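Local structure of rhamnonate dehydratase (Gibberella zeae PH-1, 3FXG) at residues A[257-262]-A[271-276]; A[244-249]-A[294-299]. The protein probably dehydrates L-rhamnonate to a 2-keto-3-deoxy acid, using a bound magnesium ion, as an acid-sugar dehydratase of the enolase superfamily. All coordinates share one frame; numbering follows the deposited sequence.

Interaction 1 (A[257-262]-A[271-276]); sequences DGFALI and FTTGEH. With MG (magnesium ion), chain I.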
loop_
_atom_site.group_PDB
_atom_site.type_symbol
_atom_site.label_atom_id
_atom_site.label_comp_id
_atom_site.label_asym_id
_atom_site.label_seq_id
_atom_site.Cartn_x
_atom_site.Cartn_y
_atom_site.Cartn_z
ATOM N N ASP A 257 -4.285 12.153 11.145
ATOM C CA ASP A 257 -3.424 11.180 10.476
ATOM C C ASP A 257 -2.402 10.617 11.472
ATOM O O ASP A 257 -1.930 9.492 11.324
ATOM C CB ASP A 257 -2.672 11.820 9.300
ATOM C CG ASP A 257 -3.596 12.237 8.165
ATOM O OD1 ASP A 257 -4.580 11.518 7.898
ATOM O OD2 ASP A 257 -3.328 13.280 7.527
ATOM N N GLY A 258 -2.071 11.411 12.486
ATOM C CA GLY A 258 -1.107 10.985 13.487
ATOM C C GLY A 258 -1.505 9.774 14.319
ATOM O O GLY A 258 -0.645 9.117 14.909
ATOM N N PHE A 259 -2.794 9.467 14.385
ATOM C CA PHE A 259 -3.224 8.316 15.167
ATOM C C PHE A 259 -2.723 6.996 14.598
ATOM O O PHE A 259 -2.646 5.999 15.312
ATOM C CB PHE A 259 -4.746 8.314 15.317
ATOM C CG PHE A 259 -5.234 9.298 16.337
ATOM C CD1 PHE A 259 -5.004 9.075 17.694
ATOM C CD2 PHE A 259 -5.838 10.488 15.945
ATOM C CE1 PHE A 259 -5.365 10.027 18.644
ATOM C CE2 PHE A 259 -6.201 11.450 16.891
ATOM C CZ PHE A 259 -5.963 11.219 18.240
ATOM N N ALA A 260 -2.367 6.990 13.316
ATOM C CA ALA A 260 -1.843 5.778 12.695
ATOM C C ALA A 260 -0.503 5.460 13.364
ATOM O O ALA A 260 -0.165 4.295 13.605
ATOM C CB ALA A 260 -1.645 5.996 11.201
ATOM N N LEU A 261 0.253 6.513 13.662
ATOM C CA LEU A 261 1.553 6.379 14.308
ATOM C C LEU A 261 1.362 6.018 15.777
ATOM O O LEU A 261 2.109 5.209 16.335
ATOM C CB LEU A 261 2.331 7.693 14.196
ATOM C CG LEU A 261 2.615 8.213 12.782
ATOM C CD1 LEU A 261 3.143 9.639 12.864
ATOM C CD2 LEU A 261 3.623 7.307 12.087
ATOM N N ILE A 262 0.363 6.621 16.409
ATOM C CA ILE A 262 0.093 6.334 17.811
ATOM C C ILE A 262 -0.329 4.875 17.978
ATOM O O ILE A 262 0.105 4.200 18.913
ATOM C CB ILE A 262 -0.999 7.278 18.371
ATOM C CG1 ILE A 262 -0.429 8.697 18.508
ATOM C CG2 ILE A 262 -1.478 6.788 19.730
ATOM C CD1 ILE A 262 -1.447 9.730 18.941
ATOM N N PHE A 271 -7.927 5.092 21.884
ATOM C CA PHE A 271 -7.788 6.520 21.622
ATOM C C PHE A 271 -9.091 7.038 21.028
ATOM O O PHE A 271 -9.753 6.327 20.271
ATOM C CB PHE A 271 -6.629 6.763 20.655
ATOM C CG PHE A 271 -5.294 6.437 21.246
ATOM C CD1 PHE A 271 -4.642 7.357 22.062
ATOM C CD2 PHE A 271 -4.727 5.181 21.058
ATOM C CE1 PHE A 271 -3.442 7.028 22.690
ATOM C CE2 PHE A 271 -3.527 4.839 21.683
ATOM C CZ PHE A 271 -2.885 5.767 22.503
ATOM N N THR A 272 -9.458 8.269 21.378
ATOM C CA THR A 272 -10.692 8.867 20.881
ATOM C C THR A 272 -10.454 10.324 20.501
ATOM O O THR A 272 -9.435 10.910 20.863
ATOM C CB THR A 272 -11.808 8.837 21.955
ATOM O OG1 THR A 272 -11.547 9.845 22.942
ATOM C CG2 THR A 272 -11.858 7.474 22.645
ATOM N N THR A 273 -11.399 10.900 19.765
ATOM C CA THR A 273 -11.310 12.297 19.358
ATOM C C THR A 273 -12.545 12.651 18.544
ATOM O O THR A 273 -13.415 11.802 18.329
ATOM C CB THR A 273 -10.052 12.561 18.494
ATOM O OG1 THR A 273 -9.909 13.967 18.270
ATOM C CG2 THR A 273 -10.169 11.857 17.141
ATOM N N GLY A 274 -12.631 13.907 18.113
ATOM C CA GLY A 274 -13.753 14.312 17.287
ATOM C C GLY A 274 -14.607 15.494 17.709
ATOM O O GLY A 274 -15.366 16.004 16.891
ATOM N N GLU A 275 -14.507 15.951 18.953
ATOM C CA GLU A 275 -15.353 17.067 19.359
ATOM C C GLU A 275 -15.073 18.337 18.565
ATOM O O GLU A 275 -15.927 19.216 18.479
ATOM C CB GLU A 275 -15.251 17.323 20.867
ATOM C CG GLU A 275 -13.914 17.804 21.384
ATOM C CD GLU A 275 -13.862 17.764 22.905
ATOM O OE1 GLU A 275 -13.587 18.812 23.533
ATOM O OE2 GLU A 275 -14.104 16.672 23.469
ATOM N N HIS A 276 -13.892 18.427 17.962
ATOM C CA HIS A 276 -13.573 19.597 17.157
ATOM C C HIS A 276 -13.451 19.282 15.668
ATOM O O HIS A 276 -12.676 19.909 14.948
ATOM C CB HIS A 276 -12.310 20.277 17.680
ATOM C CG HIS A 276 -12.459 20.804 19.073
ATOM N ND1 HIS A 276 -11.982 20.133 20.178
ATOM C CD2 HIS A 276 -13.086 21.908 19.544
ATOM C CE1 HIS A 276 -12.309 20.801 21.271
ATOM N NE2 HIS A 276 -12.979 21.881 20.913
HETATM MG MG MG I . -13.078 16.000 25.327
HETATM O O HOH W 1 -15.037 16.135 26.844
HETATM O O HOH W 2 -11.261 17.233 24.692
#

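Interaction 2 (A[244-249]-A[294-299]); sequences INWWEE and IIQPDV. With MG (magnesium ion), chain I.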
loop_
_atom_site.group_PDB
_atom_site.type_symbol
_atom_site.label_atom_id
_atom_site.label_comp_id
_atom_site.label_asym_id
_atom_site.label_seq_id
_atom_site.Cartn_x
_atom_site.Cartn_y
_atom_site.Cartn_z
ATOM N N ILE A 244 -5.325 2.955 32.044
ATOM C CA ILE A 244 -6.215 4.004 31.548
ATOM C C ILE A 244 -7.162 3.415 30.499
ATOM O O ILE A 244 -6.726 2.716 29.587
ATOM C CB ILE A 244 -5.398 5.167 30.923
ATOM C CG1 ILE A 244 -4.495 5.793 31.990
ATOM C CG2 ILE A 244 -6.328 6.215 30.323
ATOM C CD1 ILE A 244 -5.236 6.293 33.219
ATOM N N ASN A 245 -8.456 3.697 30.633
ATOM C CA ASN A 245 -9.460 3.176 29.703
ATOM C C ASN A 245 -9.234 3.712 28.287
ATOM O O ASN A 245 -9.152 2.942 27.328
ATOM C CB ASN A 245 -10.866 3.546 30.183
ATOM C CG ASN A 245 -11.950 2.747 29.477
ATOM O OD1 ASN A 245 -13.102 3.174 29.403
ATOM N ND2 ASN A 245 -11.586 1.579 28.966
ATOM N N TRP A 246 -9.152 5.031 28.148
ATOM C CA TRP A 246 -8.878 5.617 26.843
ATOM C C TRP A 246 -8.297 7.015 26.971
ATOM O O TRP A 246 -8.492 7.697 27.981
ATOM C CB TRP A 246 -10.130 5.627 25.944
ATOM C CG TRP A 246 -11.139 6.733 26.179
ATOM C CD1 TRP A 246 -10.939 8.081 26.042
ATOM C CD2 TRP A 246 -12.526 6.568 26.509
ATOM N NE1 TRP A 246 -12.116 8.761 26.261
ATOM C CE2 TRP A 246 -13.104 7.857 26.548
ATOM C CE3 TRP A 246 -13.336 5.454 26.772
ATOM C CZ2 TRP A 246 -14.460 8.063 26.842
ATOM C CZ3 TRP A 246 -14.686 5.658 27.063
ATOM C CH2 TRP A 246 -15.232 6.955 27.095
ATOM N N TRP A 247 -7.565 7.420 25.938
ATOM C CA TRP A 247 -6.933 8.730 25.881
ATOM C C TRP A 247 -7.689 9.547 24.845
ATOM O O TRP A 247 -7.777 9.154 23.676
ATOM C CB TRP A 247 -5.463 8.577 25.494
ATOM C CG TRP A 247 -4.674 7.832 26.529
ATOM C CD1 TRP A 247 -4.605 6.479 26.696
ATOM C CD2 TRP A 247 -3.872 8.406 27.566
ATOM N NE1 TRP A 247 -3.807 6.175 27.774
ATOM C CE2 TRP A 247 -3.343 7.341 28.325
ATOM C CE3 TRP A 247 -3.547 9.722 27.926
ATOM C CZ2 TRP A 247 -2.506 7.548 29.427
ATOM C CZ3 TRP A 247 -2.710 9.928 29.025
ATOM C CH2 TRP A 247 -2.202 8.845 29.758
ATOM N N GLU A 248 -8.222 10.684 25.282
ATOM C CA GLU A 248 -9.043 11.543 24.433
ATOM C C GLU A 248 -8.402 12.798 23.845
ATOM O O GLU A 248 -7.717 13.554 24.535
ATOM C CB GLU A 248 -10.302 11.933 25.212
ATOM C CG GLU A 248 -11.348 12.675 24.403
ATOM C CD GLU A 248 -12.683 12.734 25.121
ATOM O OE1 GLU A 248 -13.081 11.709 25.714
ATOM O OE2 GLU A 248 -13.336 13.797 25.086
ATOM N N GLU A 249 -8.668 13.013 22.558
ATOM C CA GLU A 249 -8.171 14.161 21.803
ATOM C C GLU A 249 -6.719 14.518 22.102
ATOM O O GLU A 249 -6.404 15.666 22.420
ATOM C CB GLU A 249 -9.072 15.382 22.044
ATOM C CG GLU A 249 -9.177 16.294 20.820
ATOM C CD GLU A 249 -10.140 17.462 20.998
ATOM O OE1 GLU A 249 -10.459 18.114 19.980
ATOM O OE2 GLU A 249 -10.571 17.737 22.142
ATOM N N ILE A 294 -13.354 5.399 19.424
ATOM C CA ILE A 294 -14.598 6.137 19.612
ATOM C C ILE A 294 -14.491 7.515 18.968
ATOM O O ILE A 294 -13.466 8.183 19.101
ATOM C CB ILE A 294 -14.907 6.368 21.114
ATOM C CG1 ILE A 294 -14.976 5.040 21.862
ATOM C CG2 ILE A 294 -16.234 7.116 21.267
ATOM C CD1 ILE A 294 -15.228 5.206 23.352
ATOM N N ILE A 295 -15.531 7.937 18.256
ATOM C CA ILE A 295 -15.516 9.275 17.680
ATOM C C ILE A 295 -16.497 10.073 18.529
ATOM O O ILE A 295 -17.539 9.554 18.942
ATOM C CB ILE A 295 -15.891 9.284 16.177
ATOM C CG1 ILE A 295 -17.292 8.724 15.952
ATOM C CG2 ILE A 295 -14.849 8.482 15.401
ATOM C CD1 ILE A 295 -17.755 8.859 14.504
ATOM N N GLN A 296 -16.164 11.333 18.795
ATOM C CA GLN A 296 -16.969 12.151 19.693
ATOM C C GLN A 296 -17.384 13.534 19.205
ATOM O O GLN A 296 -16.896 14.549 19.703
ATOM C CB GLN A 296 -16.197 12.293 21.006
ATOM C CG GLN A 296 -15.693 10.955 21.547
ATOM C CD GLN A 296 -14.607 11.110 22.600
ATOM O OE1 GLN A 296 -13.535 11.660 22.328
ATOM N NE2 GLN A 296 -14.876 10.618 23.806
ATOM N N PRO A 297 -18.306 13.598 18.239
ATOM C CA PRO A 297 -18.730 14.909 17.749
ATOM C C PRO A 297 -19.606 15.621 18.769
ATOM O O PRO A 297 -20.211 14.979 19.630
ATOM C CB PRO A 297 -19.513 14.563 16.487
ATOM C CG PRO A 297 -20.149 13.266 16.853
ATOM C CD PRO A 297 -19.010 12.517 17.528
ATOM N N ASP A 298 -19.655 16.946 18.680
ATOM C CA ASP A 298 -20.515 17.738 19.552
ATOM C C ASP A 298 -21.685 18.079 18.633
ATOM O O ASP A 298 -21.488 18.663 17.569
ATOM C CB ASP A 298 -19.811 19.018 20.016
ATOM C CG ASP A 298 -20.655 19.824 20.987
ATOM O OD1 ASP A 298 -21.762 20.254 20.600
ATOM O OD2 ASP A 298 -20.220 20.023 22.141
ATOM N N VAL A 299 -22.893 17.692 19.030
ATOM C CA VAL A 299 -24.073 17.920 18.208
ATOM C C VAL A 299 -24.350 19.385 17.899
ATOM O O VAL A 299 -24.967 19.700 16.882
ATOM C CB VAL A 299 -25.330 17.296 18.851
ATOM C CG1 VAL A 299 -25.699 18.047 20.107
ATOM C CG2 VAL A 299 -26.480 17.304 17.856
HETATM MG MG MG I . -13.078 16.000 25.327
HETATM O O HOH W 2 -11.261 17.233 24.692
HETATM O O HOH W 1 -15.037 16.135 26.844
#

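Interaction 1 (A[257-262]-A[271-276])
Ile262 and Phe271 make the closest approach between helix residues 259-262 and the strand that opens segment 271-276. The CG2 methyl of Ile262 sits over one face of the Phe271 ring, 3.4 Å from the centroid and only 19° off the ring normal, a CH-pi contact displaced toward the far rim. Its shortest distance, 3.3 Å, runs from Ile262 CG2 to Phe271 CZ. Ile262 carries this branch anti to its backbone N (CG1 at chi1 -71°), which sends the methyl, and not the longer CG1-CD1 arm, onto the ring.

One helical turn earlier, Phe259 packs more loosely. Its ring lies at a slant to its neighbours, with Phe259 CE1 4.0 Å from Phe271 CB. At the other side of the same ring, Phe259 CE2 is also 4.0 Å from Thr273 CG2. Phe271 and Thr273 both turn toward the helix, whereas Thr272 between them turns away and gives its OG1 to a hydrogen bond with Gln296. All the residues that touch are buried, and Thr232 and Val236 of helix 229-238 pack against Phe271 as well. The more open side is that of Ala260 and Leu261, which do not reach the strand; Leu261 packs on Arg290 of a second subunit, and Asp257 forms salt bridges with Lys285 and Arg284 of a third.

Beyond the strand, the chain passes through Gly274 to Glu275, whose OE2 binds the magnesium ion at 2.2 Å. The apolar seam thus seats a helix on the outer surface of a parallel strand with a metal ligand in the loop just past its C-terminal end, as in the beta-alpha-beta units of the TIM-barrel domain in the enolase superfamily.

Interaction 2 (A[244-249]-A[294-299])
Gln296, Trp246 and Ile294 bury the largest areas where side chains from strand 246-248 of the enolase-type TIM barrel meet those of strand 294-295 and the residue after it, inside the barrel and over the intervening strand 270-273. At the N-terminal end of this contact Ile294 CD1 lies over one face of the Trp246 six-membered ring, a CH-pi contact 4.0 Å from its centroid and toward the rim. The indole is brought there by a CG placed between the backbone N and the carbonyl carbon (chi1 80°). Tyr167 meets the same indole edge-to-face.

Further along, the Gln296 amide stands at 76° to the indole plane. Gln296 OE1 is held by Thr272, which helps fix which way round the amide lies. Glu248 OE2 binds the magnesium ion at 2.2 Å, while Glu248 OE1 is held by Trp246, Gln296 and a salt bridge with Lys185. Trp246 NE1 donates a hydrogen bond to Glu248 OE1 at 3.1 Å, nearly in the indole plane, on the lone pair turned away from OE2. Gln296 NE2 donates another to that same Glu248 OE1, 2.8 Å long and arriving from above the carboxylate plane.

Overall arrangement
The centres of interactions 1 and 2 lie about 9 Å apart; interaction 1 joins helix 259-265 to strand 270-273, and interaction 2 links that strand's neighbours in the same barrel sheet, 246-248 and 294-295. In chain order, 244-249 comes first, then 257-262, 271-276 and 294-299, so interaction 1 is nested within the loop closed by interaction 2. The middle strand separates an outer, helix-packed layer from the barrel interior and joins both through Thr272, which touches Glu248 and Ile294. Past the strand ends, His276 and Glu249 probably share a hydrogen bond. Each contact supplies one glutamate to the magnesium ion, and Asp222 completes the protein's share of this site.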